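Local coordinates for protein geobacter metallireducens SMUG1 (Geobacter metallireducens, PDB 5H9I) that belongs to the uracil-DNA glycosylase superfamily and, in this crystal, holds xanthine in a pocket at the strand ends of a parallel four-stranded sheet, at residues 29-34 with 94-99; 46-51 with 84-89; 54-59 with 179-184; 139-144 with 168-173. All coordinates share one frame; numbering follows the deposited sequence.

Interaction 1 (29-34 with 94-99); sequences HVYNPL and AGEHPK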
# COMPACT_ATOMS: atom_id res chain seq x y z
N HIS A 29 1.09 -6.55 -18.55
CA HIS A 29 1.85 -7.21 -17.51
C HIS A 29 1.18 -6.85 -16.16
O HIS A 29 0.76 -5.72 -15.97
CB HIS A 29 3.25 -6.68 -17.38
CG HIS A 29 4.00 -6.80 -18.64
ND1 HIS A 29 4.75 -7.93 -18.90
CD2 HIS A 29 4.13 -5.99 -19.72
CE1 HIS A 29 5.30 -7.81 -20.10
NE2 HIS A 29 4.91 -6.68 -20.63
N VAL A 30 1.17 -7.83 -15.30
CA VAL A 30 0.63 -7.65 -13.94
C VAL A 30 1.66 -8.20 -12.98
O VAL A 30 2.00 -9.37 -13.04
CB VAL A 30 -0.72 -8.36 -13.77
CG1 VAL A 30 -1.26 -8.22 -12.35
CG2 VAL A 30 -1.75 -7.82 -14.74
N TYR A 31 2.14 -7.37 -12.05
CA TYR A 31 3.06 -7.79 -11.01
C TYR A 31 2.33 -7.95 -9.67
O TYR A 31 1.64 -7.10 -9.29
CB TYR A 31 4.15 -6.74 -10.78
CG TYR A 31 5.19 -6.44 -11.85
CD1 TYR A 31 5.11 -6.95 -13.12
CD2 TYR A 31 6.23 -5.63 -11.56
CE1 TYR A 31 6.07 -6.64 -14.06
CE2 TYR A 31 7.20 -5.32 -12.49
CZ TYR A 31 7.11 -5.84 -13.73
OH TYR A 31 8.06 -5.53 -14.64
N ASN A 32 2.58 -9.03 -8.97
CA ASN A 32 1.99 -9.29 -7.64
C ASN A 32 3.07 -9.56 -6.57
O ASN A 32 3.53 -10.69 -6.35
CB ASN A 32 1.02 -10.42 -7.69
CG ASN A 32 0.25 -10.56 -6.42
OD1 ASN A 32 0.52 -9.83 -5.45
ND2 ASN A 32 -0.79 -11.40 -6.49
N PRO A 33 3.54 -8.49 -5.90
CA PRO A 33 4.60 -8.57 -4.91
C PRO A 33 4.17 -9.48 -3.72
O PRO A 33 5.05 -9.90 -2.96
CB PRO A 33 4.92 -7.13 -4.52
CG PRO A 33 3.91 -6.38 -5.19
CD PRO A 33 3.18 -7.09 -6.22
N LEU A 34 2.87 -9.72 -3.56
CA LEU A 34 2.44 -10.65 -2.51
C LEU A 34 2.97 -11.99 -2.77
O LEU A 34 3.12 -12.80 -1.82
CB LEU A 34 0.91 -10.71 -2.38
CG LEU A 34 0.18 -9.45 -2.15
CD1 LEU A 34 -1.31 -9.62 -1.89
CD2 LEU A 34 0.80 -8.62 -1.00
N ALA A 94 6.65 -13.11 -13.12
CA ALA A 94 6.51 -13.76 -14.41
C ALA A 94 6.27 -12.72 -15.43
O ALA A 94 5.42 -11.83 -15.26
CB ALA A 94 5.42 -14.77 -14.34
N GLY A 95 7.03 -12.77 -16.52
CA GLY A 95 6.84 -11.71 -17.53
C GLY A 95 7.29 -10.31 -17.18
O GLY A 95 6.85 -9.38 -17.84
N GLU A 96 8.19 -10.18 -16.18
CA GLU A 96 8.79 -8.91 -15.82
C GLU A 96 9.10 -8.11 -17.07
O GLU A 96 9.65 -8.67 -18.00
CB GLU A 96 10.10 -9.24 -15.11
CG GLU A 96 10.90 -8.06 -14.67
CD GLU A 96 12.27 -8.43 -14.25
OE1 GLU A 96 13.05 -8.96 -15.15
OE2 GLU A 96 12.72 -8.22 -13.12
N HIS A 97 8.80 -6.81 -17.10
CA HIS A 97 9.13 -5.96 -18.25
C HIS A 97 10.49 -5.36 -18.08
O HIS A 97 10.84 -4.85 -17.04
CB HIS A 97 8.09 -4.88 -18.35
CG HIS A 97 8.12 -4.15 -19.66
ND1 HIS A 97 9.12 -3.26 -19.96
CD2 HIS A 97 7.32 -4.22 -20.74
CE1 HIS A 97 8.95 -2.83 -21.22
NE2 HIS A 97 7.84 -3.35 -21.68
N PRO A 98 11.33 -5.31 -19.16
CA PRO A 98 12.63 -4.77 -18.95
C PRO A 98 12.77 -3.35 -18.50
O PRO A 98 13.81 -3.03 -18.02
CB PRO A 98 13.34 -4.87 -20.37
CG PRO A 98 12.33 -5.43 -21.24
CD PRO A 98 11.08 -5.83 -20.53
N LYS A 99 11.73 -2.54 -18.67
CA LYS A 99 11.77 -1.15 -18.23
C LYS A 99 11.35 -1.03 -16.74
O LYS A 99 11.51 0.01 -16.18
CB LYS A 99 10.81 -0.33 -19.03
CG LYS A 99 11.33 0.02 -20.41
CD LYS A 99 10.22 0.74 -21.12
CE LYS A 99 10.59 0.92 -22.59
NZ LYS A 99 9.49 1.70 -23.15
O HOH W 1 3.78 -11.43 -12.98
O HOH W 2 3.39 -10.22 -16.53
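The outer strand 29-31 of a small antiparallel sheet meets a loop of irregular backbone, 94-99, through His29 and Tyr31, and shows how a segment without secondary structure can be pinned by aromatic side chains. His97 brings the edge of its ring toward the face of His29, CD2 lying 3.4 Å from NE2 of His29, with the two planes at 88°. The CB of His97 sits over the centre of the same His29 face, 4.3 Å from the ring centroid. On the His29 ring, ND1 donates a weak, strongly bent bond to Gly95 O at 2.8 Å. The Tyr31 hydroxyl oxygen accepts a much straighter bond from His97 N, 2.9 Å long, near the plane of the Tyr31 ring; this hydroxyl is bonded to Lys100 O as well. A water joins Val30 O to Ala94 O, extending the link to the beginning of 94-99. Strand 29-31 also pairs with strand 144-146, whose Leu146 touches both Tyr31 and His97, while Ala148 O holds His97 NE2; helix 33-36 follows after Asn32, whose OD1 caps it by accepting from Leu34 N.

Interaction 2 (46-51 with 84-89); sequences SRFGSP and LGINGT. With GOL (glycerol), chain D; BME (beta-mercaptoethanol), chain F.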
# COMPACT_ATOMS: atom_id res chain seq x y z
N SER A 46 3.99 -9.06 10.01
CA SER A 46 4.09 -9.77 11.27
C SER A 46 4.80 -8.93 12.31
O SER A 46 4.41 -8.94 13.50
CB SER A 46 4.91 -11.00 11.07
OG SER A 46 4.33 -11.90 10.09
N ARG A 47 5.79 -8.17 11.93
CA ARG A 47 6.57 -7.36 12.86
C ARG A 47 5.86 -6.09 13.28
O ARG A 47 6.07 -5.59 14.40
CB ARG A 47 7.93 -7.00 12.26
CG ARG A 47 8.82 -8.20 12.05
CD ARG A 47 10.13 -7.87 11.37
NE ARG A 47 10.68 -9.12 10.83
CZ ARG A 47 11.87 -9.21 10.25
NH1 ARG A 47 12.68 -8.21 10.17
NH2 ARG A 47 12.14 -10.39 9.69
N PHE A 48 5.04 -5.53 12.35
CA PHE A 48 4.47 -4.18 12.54
C PHE A 48 2.99 -4.16 12.45
O PHE A 48 2.43 -3.11 12.85
CB PHE A 48 5.11 -3.26 11.51
CG PHE A 48 6.63 -3.25 11.65
CD1 PHE A 48 7.22 -2.77 12.76
CD2 PHE A 48 7.47 -3.63 10.60
CE1 PHE A 48 8.62 -2.77 12.93
CE2 PHE A 48 8.83 -3.68 10.74
CZ PHE A 48 9.41 -3.22 11.89
N GLY A 49 2.32 -5.22 12.09
CA GLY A 49 0.87 -5.17 11.89
C GLY A 49 0.12 -5.88 12.97
O GLY A 49 -1.07 -6.26 12.68
N SER A 50 0.64 -6.05 14.22
CA SER A 50 -0.18 -6.64 15.24
C SER A 50 -1.36 -5.74 15.61
O SER A 50 -1.22 -4.55 15.82
CB SER A 50 0.69 -6.82 16.49
OG SER A 50 1.60 -7.77 16.20
N PRO A 51 -2.59 -6.31 15.79
CA PRO A 51 -3.69 -5.57 16.26
C PRO A 51 -3.68 -5.27 17.72
O PRO A 51 -2.98 -6.02 18.46
CB PRO A 51 -4.86 -6.46 15.92
CG PRO A 51 -4.32 -7.85 16.00
CD PRO A 51 -2.95 -7.68 15.45
N LEU A 84 13.07 -0.01 9.07
CA LEU A 84 12.22 -1.12 9.44
C LEU A 84 13.05 -2.36 9.72
O LEU A 84 12.58 -3.32 10.34
CB LEU A 84 11.13 -1.39 8.38
CG LEU A 84 10.13 -0.30 8.13
CD1 LEU A 84 9.15 -0.64 7.01
CD2 LEU A 84 9.39 0.06 9.45
N GLY A 85 14.26 -2.41 9.19
CA GLY A 85 15.07 -3.61 9.34
C GLY A 85 14.67 -4.77 8.59
O GLY A 85 14.92 -5.94 9.03
N ILE A 86 14.10 -4.58 7.43
CA ILE A 86 13.66 -5.65 6.56
C ILE A 86 14.48 -5.69 5.29
O ILE A 86 14.65 -4.69 4.66
CB ILE A 86 12.16 -5.47 6.24
CG1 ILE A 86 11.33 -5.74 7.50
CG2 ILE A 86 11.71 -6.45 5.15
CD1 ILE A 86 9.85 -5.45 7.28
N ASN A 87 15.05 -6.83 4.95
CA ASN A 87 15.80 -7.01 3.71
C ASN A 87 15.84 -8.48 3.47
O ASN A 87 16.46 -9.19 4.23
CB ASN A 87 17.25 -6.54 3.93
CG ASN A 87 18.12 -6.70 2.68
OD1 ASN A 87 17.81 -7.48 1.84
ND2 ASN A 87 19.14 -5.91 2.57
N GLY A 88 15.17 -8.92 2.43
CA GLY A 88 14.93 -10.34 2.20
C GLY A 88 14.87 -10.72 0.73
O GLY A 88 15.20 -9.91 -0.12
N THR A 89 14.42 -11.91 0.53
CA THR A 89 14.32 -12.58 -0.83
C THR A 89 13.19 -12.03 -1.62
O THR A 89 12.06 -12.05 -1.21
CB THR A 89 14.19 -14.09 -0.71
OG1 THR A 89 15.37 -14.53 -0.03
CG2 THR A 89 14.06 -14.80 -2.08
C1 GOL D . 13.41 -9.62 6.24
O1 GOL D . 14.54 -8.94 6.76
C2 GOL D . 13.68 -11.13 6.29
O2 GOL D . 13.92 -11.49 7.69
C3 GOL D . 12.49 -11.93 5.71
O3 GOL D . 12.30 -11.56 4.27
C1 BME F . 17.24 -8.85 -3.36
C2 BME F . 17.14 -10.10 -4.21
O1 BME F . 16.05 -8.72 -2.63
S2 BME F . 16.50 -11.45 -3.36
O HOH W 3 13.08 -5.82 11.95
O HOH W 4 15.31 -8.95 9.23
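Phe48 and Leu84 stand closest in backbone terms, their CA atoms 8.9 Å apart, where the last turn of helix 38-48 faces the chain leaving helix 77-84, so side chains must span the gap. Phe48 does most of this. The CD2 methyl of Leu84 lies over one face of the Phe48 ring, offset toward the rim and 4.2 Å from the centroid, a CH-pi contact; CB of Arg47 covers the opposite face. Leu84 O lies in the ring plane at the edge, 3.5 Å from Phe48 CZ. At the edge, too, is the CD1 methyl of Ile86, 4.0 Å from Phe48 CE2.

Arg47 carries the polar, outer half. Its chain is extended from CG to NE and runs past Ile86 in the opposite direction, with NH1 3.9 Å from Ile86 CG1. Two waters accept from NH1: one passes a bond on to Leu84 O, the other to Gly85 O. In the guanidinium plane, NH2 donates to O2 of a glycerol at 2.9 Å, and O1 of that glycerol accepts a nearly straight bond from Asn87 N. The glycerol, probably from the crystallisation liquor, thus bridges the two segments. Gly85 takes positive phi (71°) as the chain leaves its helix, and the C-terminal ends of helices 38-48 and 77-84 are joined by an apolar cluster of Phe48, Leu84 and Ile86, which Phe132 of helix 128-132 extends, with a solvated arginine alongside.

Interaction 3 (54-59 with 179-184); sequences EVLFVG and VLLRPR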
# COMPACT_ATOMS: atom_id res chain seq x y z
N GLU A 54 -5.08 2.16 16.08
CA GLU A 54 -6.04 3.24 16.10
C GLU A 54 -6.34 3.81 14.73
O GLU A 54 -7.49 4.27 14.41
CB GLU A 54 -5.56 4.35 17.02
CG GLU A 54 -5.47 3.94 18.47
CD GLU A 54 -5.03 5.13 19.36
OE1 GLU A 54 -4.77 4.78 20.55
OE2 GLU A 54 -4.92 6.34 18.87
N VAL A 55 -5.36 3.80 13.82
CA VAL A 55 -5.43 4.46 12.54
C VAL A 55 -4.80 3.60 11.49
O VAL A 55 -3.66 3.15 11.69
CB VAL A 55 -4.76 5.82 12.53
CG1 VAL A 55 -4.75 6.52 11.21
CG2 VAL A 55 -5.33 6.73 13.67
N LEU A 56 -5.46 3.44 10.36
CA LEU A 56 -4.96 2.73 9.16
C LEU A 56 -4.78 3.65 8.00
O LEU A 56 -5.79 4.25 7.60
CB LEU A 56 -5.90 1.62 8.79
CG LEU A 56 -5.54 0.83 7.56
CD1 LEU A 56 -4.25 0.10 7.71
CD2 LEU A 56 -6.63 -0.17 7.21
N PHE A 57 -3.60 3.83 7.46
CA PHE A 57 -3.37 4.52 6.24
C PHE A 57 -3.51 3.54 5.10
O PHE A 57 -2.99 2.41 5.21
CB PHE A 57 -1.95 5.13 6.23
CG PHE A 57 -1.76 6.31 7.09
CD1 PHE A 57 -2.23 7.58 6.78
CD2 PHE A 57 -1.10 6.16 8.32
CE1 PHE A 57 -2.02 8.65 7.62
CE2 PHE A 57 -0.87 7.23 9.14
CZ PHE A 57 -1.36 8.48 8.78
N VAL A 58 -4.15 3.92 4.00
CA VAL A 58 -4.38 3.09 2.87
C VAL A 58 -3.94 3.81 1.60
O VAL A 58 -4.39 4.91 1.27
CB VAL A 58 -5.86 2.72 2.70
CG1 VAL A 58 -6.14 1.85 1.53
CG2 VAL A 58 -6.32 2.12 3.99
N GLY A 59 -2.92 3.23 0.94
CA GLY A 59 -2.48 3.74 -0.39
C GLY A 59 -3.28 3.08 -1.48
O GLY A 59 -4.13 2.28 -1.23
N VAL A 179 -11.70 -5.15 10.20
CA VAL A 179 -12.27 -5.97 11.28
C VAL A 179 -11.14 -6.53 12.18
O VAL A 179 -11.31 -6.58 13.39
CB VAL A 179 -13.10 -7.13 10.71
CG1 VAL A 179 -13.45 -8.20 11.80
CG2 VAL A 179 -14.35 -6.52 10.05
N LEU A 180 -9.97 -6.88 11.57
CA LEU A 180 -8.87 -7.38 12.45
C LEU A 180 -8.21 -6.30 13.29
O LEU A 180 -7.96 -6.46 14.50
CB LEU A 180 -7.88 -7.99 11.57
CG LEU A 180 -6.56 -8.56 12.27
CD1 LEU A 180 -6.93 -9.78 13.05
CD2 LEU A 180 -5.47 -8.79 11.29
N LEU A 181 -7.85 -5.15 12.66
CA LEU A 181 -7.05 -4.14 13.33
C LEU A 181 -7.86 -3.23 14.17
O LEU A 181 -7.36 -2.58 15.06
CB LEU A 181 -6.23 -3.34 12.29
CG LEU A 181 -5.27 -4.18 11.46
CD1 LEU A 181 -4.56 -3.18 10.57
CD2 LEU A 181 -4.22 -4.95 12.24
N ARG A 182 -9.14 -3.11 13.86
CA ARG A 182 -10.06 -2.29 14.62
C ARG A 182 -9.72 -0.80 14.73
O ARG A 182 -9.85 -0.24 15.76
CB ARG A 182 -10.29 -2.89 16.01
CG ARG A 182 -10.74 -4.36 15.96
CD ARG A 182 -11.15 -4.91 17.32
NE ARG A 182 -10.04 -5.12 18.23
CZ ARG A 182 -9.21 -6.17 18.21
NH1 ARG A 182 -9.36 -7.14 17.31
NH2 ARG A 182 -8.22 -6.26 19.07
N PRO A 183 -9.35 -0.15 13.64
CA PRO A 183 -9.02 1.23 13.78
C PRO A 183 -10.26 2.12 14.00
O PRO A 183 -11.35 1.70 13.57
CB PRO A 183 -8.43 1.59 12.38
CG PRO A 183 -9.13 0.59 11.47
CD PRO A 183 -9.27 -0.69 12.25
N ARG A 184 -10.07 3.27 14.59
CA ARG A 184 -11.05 4.31 14.70
C ARG A 184 -11.15 5.13 13.39
O ARG A 184 -12.18 5.58 13.09
CB ARG A 184 -10.67 5.18 15.91
CG ARG A 184 -11.46 6.42 16.22
CD ARG A 184 -10.87 7.23 17.39
NE ARG A 184 -9.56 7.86 17.15
CZ ARG A 184 -9.35 9.03 16.55
NH1 ARG A 184 -10.35 9.76 16.07
NH2 ARG A 184 -8.13 9.45 16.42
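Glu54 and Pro183 bring the two backbones to their nearest approach, CA atoms 4.3 Å apart, and from there the contact divides into a close inner part and an open outer one. The close part centres on Glu54 O. Arg184 N donates to it at 2.8 Å, with an N-H...O angle of 136° and the donor tilted 34° from the carbonyl plane. Pro183 crowds the same oxygen, its CA and CB each 3.5 Å from Glu54 O, and the CB also lies 4.0 Å from Leu56 N. The proline ring is thus laid against the backbone at the start of strand 55-59.

Further in, the packing is less intimate: Leu56 CB is 4.3 Å from Pro183 CG, and the methyls Leu56 CD1 and Leu181 CD1 approach to 4.4 Å. This is still a buried region, since Phe136 of strand 135-139 touches both leucines and Leu174 and Thr177 of helix 160-181 also touch Leu56.

The solvent side belongs to the charged residues. Glu54 directs its CB away from the other segment, and Glu54 OE2 stays 5.1 Å from Arg184 NH2; at that distance the opposite charges may attract but are not in contact. Arg184 NH2 is instead bonded to Gly237 O.

Arg182, the first residue beyond helix 160-181, takes positive phi (59°), and Pro183 and Arg184 lead into strand 185-189, which pairs with strand 55-59. A helix returning to a neighbouring parallel strand in this way is characteristic of the alpha/beta fold of the uracil-DNA glycosylase superfamily.

Interaction 4 (139-144 with 168-173); sequences NYCPLL and AACDLA. With XAN (xanthine), chain B.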
# COMPACT_ATOMS: atom_id res chain seq x y z
N ASN A 139 -1.73 -1.10 1.29
CA ASN A 139 -2.28 -0.65 0.01
C ASN A 139 -3.64 -1.29 -0.22
O ASN A 139 -3.80 -2.46 0.08
CB ASN A 139 -1.39 -1.07 -1.16
CG ASN A 139 -0.44 -0.02 -1.55
OD1 ASN A 139 -0.65 1.16 -1.35
ND2 ASN A 139 0.78 -0.48 -1.97
N TYR A 140 -4.51 -0.59 -0.88
CA TYR A 140 -5.79 -1.13 -1.31
C TYR A 140 -5.59 -2.23 -2.33
O TYR A 140 -6.22 -3.27 -2.22
CB TYR A 140 -6.55 0.02 -1.93
CG TYR A 140 -7.91 -0.38 -2.52
CD1 TYR A 140 -8.91 -0.76 -1.71
CD2 TYR A 140 -8.05 -0.51 -3.90
CE1 TYR A 140 -10.13 -1.20 -2.25
CE2 TYR A 140 -9.22 -0.92 -4.44
CZ TYR A 140 -10.25 -1.21 -3.62
OH TYR A 140 -11.44 -1.64 -4.18
N CYS A 141 -4.71 -1.97 -3.32
CA CYS A 141 -4.46 -2.94 -4.41
C CYS A 141 -3.00 -3.26 -4.41
O CYS A 141 -2.19 -2.40 -4.45
CB CYS A 141 -4.93 -2.29 -5.71
SG CYS A 141 -4.54 -3.29 -7.18
N PRO A 142 -2.67 -4.54 -4.30
CA PRO A 142 -1.25 -4.90 -4.27
C PRO A 142 -0.60 -5.10 -5.63
O PRO A 142 0.61 -5.30 -5.68
CB PRO A 142 -1.27 -6.20 -3.54
CG PRO A 142 -2.52 -6.83 -3.98
CD PRO A 142 -3.54 -5.70 -3.97
N LEU A 143 -1.37 -5.02 -6.70
CA LEU A 143 -0.85 -5.31 -8.05
C LEU A 143 -0.34 -4.08 -8.71
O LEU A 143 -0.94 -2.98 -8.53
CB LEU A 143 -2.02 -5.83 -8.83
CG LEU A 143 -2.65 -7.12 -8.39
CD1 LEU A 143 -3.83 -7.46 -9.30
CD2 LEU A 143 -1.69 -8.26 -8.22
N LEU A 144 0.69 -4.22 -9.55
CA LEU A 144 1.18 -3.17 -10.45
C LEU A 144 0.80 -3.59 -11.92
O LEU A 144 0.95 -4.75 -12.21
CB LEU A 144 2.67 -3.06 -10.33
CG LEU A 144 3.34 -1.95 -11.07
CD1 LEU A 144 3.37 -0.69 -10.25
CD2 LEU A 144 4.74 -2.25 -11.53
N ALA A 168 -13.82 -5.71 -6.09
CA ALA A 168 -14.52 -6.59 -5.18
C ALA A 168 -13.55 -7.34 -4.26
O ALA A 168 -13.81 -7.38 -3.04
CB ALA A 168 -15.34 -7.64 -5.88
N ALA A 169 -12.46 -7.84 -4.83
CA ALA A 169 -11.46 -8.59 -4.07
C ALA A 169 -10.71 -7.62 -3.03
O ALA A 169 -10.54 -7.98 -1.88
CB ALA A 169 -10.46 -9.24 -4.96
N CYS A 170 -10.30 -6.46 -3.55
CA CYS A 170 -9.63 -5.47 -2.72
C CYS A 170 -10.50 -4.91 -1.62
O CYS A 170 -10.09 -4.72 -0.45
CB CYS A 170 -9.02 -4.37 -3.58
SG CYS A 170 -7.70 -4.96 -4.69
N ASP A 171 -11.80 -4.69 -1.93
CA ASP A 171 -12.73 -4.24 -0.86
C ASP A 171 -12.89 -5.26 0.29
O ASP A 171 -12.94 -4.90 1.45
CB ASP A 171 -14.16 -4.00 -1.49
CG ASP A 171 -14.29 -2.78 -2.36
OD1 ASP A 171 -13.36 -1.96 -2.52
OD2 ASP A 171 -15.40 -2.73 -3.06
N LEU A 172 -12.98 -6.53 -0.14
CA LEU A 172 -13.11 -7.58 0.85
C LEU A 172 -11.83 -7.65 1.79
O LEU A 172 -11.97 -7.71 3.01
CB LEU A 172 -13.29 -8.94 0.18
CG LEU A 172 -13.18 -10.21 1.07
CD1 LEU A 172 -14.21 -10.14 2.18
CD2 LEU A 172 -13.33 -11.42 0.18
N ALA A 173 -10.66 -7.51 1.14
CA ALA A 173 -9.42 -7.56 1.94
C ALA A 173 -9.40 -6.36 2.89
O ALA A 173 -8.91 -6.43 4.00
CB ALA A 173 -8.20 -7.58 1.04
N9 XAN B . 4.11 5.01 -3.98
C4 XAN B . 3.28 4.16 -3.44
N3 XAN B . 3.42 3.03 -2.76
C2 XAN B . 2.40 2.41 -2.35
O2 XAN B . 2.55 1.36 -1.78
N1 XAN B . 1.15 2.88 -2.50
C6 XAN B . 0.88 3.99 -3.12
O6 XAN B . -0.27 4.41 -3.31
C5 XAN B . 1.96 4.68 -3.66
N7 XAN B . 2.07 5.81 -4.35
C8 XAN B . 3.37 6.01 -4.54
O HOH W 5 -7.42 -4.11 0.14
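Cys170 is the bump of this contact, projecting from helix 160-181 into a hollow formed by Tyr140, Cys141 and Pro142. Its CB presses on one face of the Tyr140 ring, offset toward the rim, 3.4 Å above the plane and 3.6 Å from the centroid. SG, beside the backbone N (chi1 -64°), lies obliquely to the ring in a sulfur-aromatic contact. The same sulfur fits against the loop, 3.8 Å from Cys141 CA and 4.3 Å from Pro142 CD. The floor of the hollow is Tyr140 O, 3.3 Å from Cys170 CB.

The loop follows strand 135-139 of the parallel sheet, and the helix lies over this strand end in the alpha/beta manner of the superfamily; just before Tyr140, Asn139 turns to the pocket and pairs with xanthine, OD1 accepting from N1 and ND2 donating to O2.

Beyond the bump the tyrosine reaches past Cys170 to the next residue. Its hydroxyl donates to Asp171 OD1 at 2.6 Å; OD1 lies in the plane of the Tyr140 ring, yet the hydroxyl meets it from above the carboxylate plane, the two planes being 52° apart. Arg196 grips both groups, by a salt bridge to Asp171 OD1 and a hydrogen bond to Tyr140 OH. A water also donates to both Tyr140 O and Cys170 O.

In the fold
Interactions 3 and 4 share helix 160-181 and lie about 15 Å apart between centres; Gly59 O and Tyr140 N join them, probably by a hydrogen bond. Tyr31 N and Leu144 O pair within the antiparallel sheet, while Asn32, Pro33 and Leu34 of interaction 1 pack on Pro142 and Leu143 of interaction 4. Interaction 2 touches interaction 3 where Pro51 and Gly49 pack on residues 180-181. Interactions 1 and 3 are farthest apart, about 29 Å between centres. Along the chain, interaction 2 falls within interaction 1 and interaction 4 within interaction 3, whose segments alternate with those of 1 and 2. Pocket residues Gly59 and Asn139 end adjacent parallel strands, so distant parts of the chain meet at the xanthine site.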